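Local structure of conserved hypothetical protein TM1158 (Thermotoga maritima, 1O1Y) at residues I18-I23 with L43-G48. The protein is a putative class-II-independent, triad-type glutamine amidotransferase that probably hydrolyses glutamine and transfers the released ammonia to an acceptor substrate. Numbering follows the deposited sequence.
Sequences IRHVEI and LDTPKG
Arg19 holds the carboxylate of Asp44 through a two-pronged salt bridge, with one nitrogen for each oxygen: NE donates to OD2 at 2.8 Å, and NH2 of Arg19 reaches OD1 of Asp44 at 3.0 Å, the latter bond almost straight at 175°. Both oxygens accept through their syn lone pairs, and the guanidinium and carboxylate planes lie only 25° apart. The two side chains travel alongside each other in a common direction; a bend at chi3 (60°) in the otherwise extended arginine turns NE toward its partner. A water donates both to OD2 of Asp44 and to the backbone O of Arg19, adding a further bond to the oxygen that NE holds. An alanine in place of Arg19 would probably leave the largely buried Asp44 carboxylate without its countercharge and more able to turn. At the root of the arginine side chain the backbones meet where strands 14-18 and 39-43 end, neighbouring parallel strands at one border of the central sheet of this flavodoxin-like fold: Arg19 N donates to Leu43 O at 3.0 Å, and Ile18 and Leu43 set their side chains on the same face, CG1 of Ile18 4.2 Å from CD2 of Leu43. Beyond the strand ends, Pro46 in a short 3-10 turn lays its CG 3.6 Å from the backbone O of His20. Further out, Glu82 of helix 78-92 bonds to His20 NE2 through one carboxylate oxygen and to Thr45 OG1 through the other, tying both loops to that helix, while Tyr42 makes a cation-pi contact with Arg19.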
ATOM      1  N   ILE A  18       0.780   9.999   0.051  1.00  8.98           N
ATOM      2  CA  ILE A  18       1.901  10.193   0.950  1.00  8.69           C
ATOM      3  C   ILE A  18       3.000   9.188   0.546  1.00  8.20           C
ATOM      4  O   ILE A  18       2.840   7.983   0.641  1.00 10.89           O
ATOM      5  CB  ILE A  18       1.507  10.009   2.424  1.00  7.35           C
ATOM      6  CG1 ILE A  18       0.328  10.938   2.785  1.00  8.94           C
ATOM      7  CG2 ILE A  18       2.708  10.257   3.340  1.00 11.45           C
ATOM      8  CD1 ILE A  18      -0.267  10.660   4.192  1.00 16.57           C
ATOM      9  N   ARG A  19       4.093   9.743   0.080  1.00  8.64           N
ATOM     10  CA  ARG A  19       5.165   9.002  -0.566  1.00 10.21           C
ATOM     11  C   ARG A  19       6.501   9.102   0.190  1.00 10.92           C
ATOM     12  O   ARG A  19       6.955  10.180   0.563  1.00 10.62           O
ATOM     13  CB  ARG A  19       5.337   9.525  -1.984  1.00  9.64           C
ATOM     14  CG  ARG A  19       6.488   8.774  -2.773  1.00 10.84           C
ATOM     15  CD  ARG A  19       6.506   9.055  -4.252  1.00 12.09           C
ATOM     16  NE  ARG A  19       6.690  10.493  -4.511  1.00  9.65           N
ATOM     17  CZ  ARG A  19       6.677  11.066  -5.712  1.00 13.62           C
ATOM     18  NH1 ARG A  19       6.679  10.332  -6.817  1.00 15.95           N
ATOM     19  NH2 ARG A  19       6.750  12.385  -5.818  1.00 12.85           N
ATOM     20  N   HIS A  20       7.094   7.949   0.440  1.00 11.55           N
ATOM     21  CA  HIS A  20       8.363   7.875   1.151  1.00 12.39           C
ATOM     22  C   HIS A  20       9.593   7.760   0.282  1.00 12.68           C
ATOM     23  O   HIS A  20      10.675   8.192   0.679  1.00 12.30           O
ATOM     24  CB  HIS A  20       8.305   6.668   1.995  1.00 10.27           C
ATOM     25  CG  HIS A  20       7.193   6.698   2.972  1.00 15.63           C
ATOM     26  ND1 HIS A  20       6.333   5.637   3.145  1.00 15.09           N
ATOM     27  CD2 HIS A  20       6.711   7.710   3.733  1.00 21.55           C
ATOM     28  CE1 HIS A  20       5.460   5.940   4.096  1.00 21.36           C
ATOM     29  NE2 HIS A  20       5.676   7.190   4.477  1.00 17.97           N
ATOM     30  N   VAL A  21       9.416   7.162  -0.888  1.00 12.85           N
ATOM     31  CA  VAL A  21      10.506   6.883  -1.813  1.00 12.77           C
ATOM     32  C   VAL A  21       9.983   7.240  -3.180  1.00 11.45           C
ATOM     33  O   VAL A  21       8.916   6.758  -3.537  1.00 10.96           O
ATOM     34  CB  VAL A  21      10.870   5.378  -1.773  1.00 13.44           C
ATOM     35  CG1 VAL A  21      11.972   5.075  -2.745  1.00 16.13           C
ATOM     36  CG2 VAL A  21      11.349   4.977  -0.334  1.00 13.46           C
ATOM     37  N   GLU A  22      10.720   8.062  -3.929  1.00 11.66           N
ATOM     38  CA  GLU A  22      10.186   8.626  -5.174  1.00 12.90           C
ATOM     39  C   GLU A  22       9.716   7.558  -6.169  1.00 13.45           C
ATOM     40  O   GLU A  22       8.645   7.688  -6.771  1.00 11.52           O
ATOM     41  CB  GLU A  22      11.197   9.538  -5.836  1.00 15.56           C
ATOM     42  CG  GLU A  22      10.641  10.226  -7.075  1.00 18.16           C
ATOM     43  CD  GLU A  22      11.586  11.274  -7.618  1.00 38.88           C
ATOM     44  OE1 GLU A  22      12.720  11.412  -7.089  1.00 45.53           O
ATOM     45  OE2 GLU A  22      11.183  11.962  -8.583  1.00 45.72           O
ATOM     46  N   ILE A  23      10.504   6.489  -6.289  1.00 12.03           N
ATOM     47  CA  ILE A  23      10.186   5.362  -7.181  1.00 13.92           C
ATOM     48  C   ILE A  23       8.972   4.574  -6.730  1.00 12.81           C
ATOM     49  O   ILE A  23       8.263   3.983  -7.546  1.00 13.46           O
ATOM     50  CB  ILE A  23      11.435   4.415  -7.256  1.00 14.30           C
ATOM     51  CG1 ILE A  23      12.548   5.114  -8.038  1.00 24.41           C
ATOM     52  CG2 ILE A  23      11.105   3.066  -7.842  1.00 22.18           C
ATOM     53  CD1 ILE A  23      12.292   5.244  -9.502  1.00 25.54           C
ATOM     54  N   LEU A  43       2.422  14.020  -1.361  1.00  9.25           N
ATOM     55  CA  LEU A  43       3.034  14.624  -0.164  1.00  9.88           C
ATOM     56  C   LEU A  43       4.332  13.841   0.115  1.00 10.61           C
ATOM     57  O   LEU A  43       4.284  12.704   0.529  1.00  9.80           O
ATOM     58  CB  LEU A  43       2.117  14.551   1.033  1.00 10.01           C
ATOM     59  CG  LEU A  43       2.675  15.201   2.310  1.00  9.71           C
ATOM     60  CD1 LEU A  43       2.833  16.699   2.164  1.00 15.85           C
ATOM     61  CD2 LEU A  43       1.776  14.851   3.483  1.00 15.04           C
ATOM     62  N   ASP A  44       5.460  14.465  -0.167  1.00 11.00           N
ATOM     63  CA  ASP A  44       6.779  13.856   0.026  1.00 10.76           C
ATOM     64  C   ASP A  44       7.334  14.361   1.340  1.00 11.86           C
ATOM     65  O   ASP A  44       8.089  15.338   1.406  1.00 11.63           O
ATOM     66  CB  ASP A  44       7.703  14.194  -1.123  1.00 11.19           C
ATOM     67  CG  ASP A  44       7.295  13.461  -2.392  1.00 16.40           C
ATOM     68  OD1 ASP A  44       6.784  14.107  -3.326  1.00 17.33           O
ATOM     69  OD2 ASP A  44       7.423  12.239  -2.495  1.00 20.84           O
ATOM     70  N   THR A  45       6.921  13.685   2.398  1.00 12.25           N
ATOM     71  CA  THR A  45       7.292  14.111   3.735  1.00 13.96           C
ATOM     72  C   THR A  45       8.798  14.052   3.991  1.00 13.47           C
ATOM     73  O   THR A  45       9.280  14.877   4.748  1.00 12.93           O
ATOM     74  CB  THR A  45       6.591  13.292   4.819  1.00 14.50           C
ATOM     75  OG1 THR A  45       6.765  11.905   4.547  1.00 21.31           O
ATOM     76  CG2 THR A  45       5.046  13.541   4.756  1.00 14.41           C
ATOM     77  N   PRO A  46       9.549  13.123   3.394  1.00 14.61           N
ATOM     78  CA  PRO A  46      11.008  13.143   3.626  1.00 16.61           C
ATOM     79  C   PRO A  46      11.672  14.378   3.102  1.00 16.78           C
ATOM     80  O   PRO A  46      12.783  14.716   3.525  1.00 18.02           O
ATOM     81  CB  PRO A  46      11.495  11.875   2.917  1.00 17.67           C
ATOM     82  CG  PRO A  46      10.312  11.033   2.868  1.00 17.55           C
ATOM     83  CD  PRO A  46       9.171  11.976   2.550  1.00 13.90           C
ATOM     84  N   LYS A  47      11.002  15.100   2.218  1.00 16.07           N
ATOM     85  CA  LYS A  47      11.494  16.378   1.743  1.00 16.68           C
ATOM     86  C   LYS A  47      11.123  17.560   2.615  1.00 17.10           C
ATOM     87  O   LYS A  47      11.393  18.695   2.250  1.00 17.43           O
ATOM     88  CB  LYS A  47      10.976  16.654   0.348  1.00 16.76           C
ATOM     89  CG  LYS A  47      11.462  15.657  -0.653  1.00 19.25           C
ATOM     90  CD  LYS A  47      11.084  16.135  -2.019  1.00 28.97           C
ATOM     91  CE  LYS A  47      11.324  15.091  -3.065  1.00 36.62           C
ATOM     92  NZ  LYS A  47      11.449  15.776  -4.390  1.00 40.48           N
ATOM     93  N   GLY A  48      10.492  17.296   3.755  1.00 17.47           N
ATOM     94  CA  GLY A  48       9.990  18.348   4.614  1.00 18.14           C
ATOM     95  C   GLY A  48       8.610  18.873   4.245  1.00 17.79           C
ATOM     96  O   GLY A  48       8.141  19.861   4.823  1.00 18.73           O
TER
HETATM   97  O   HOH W   1       9.192  11.003  -0.769  1.00 34.81           O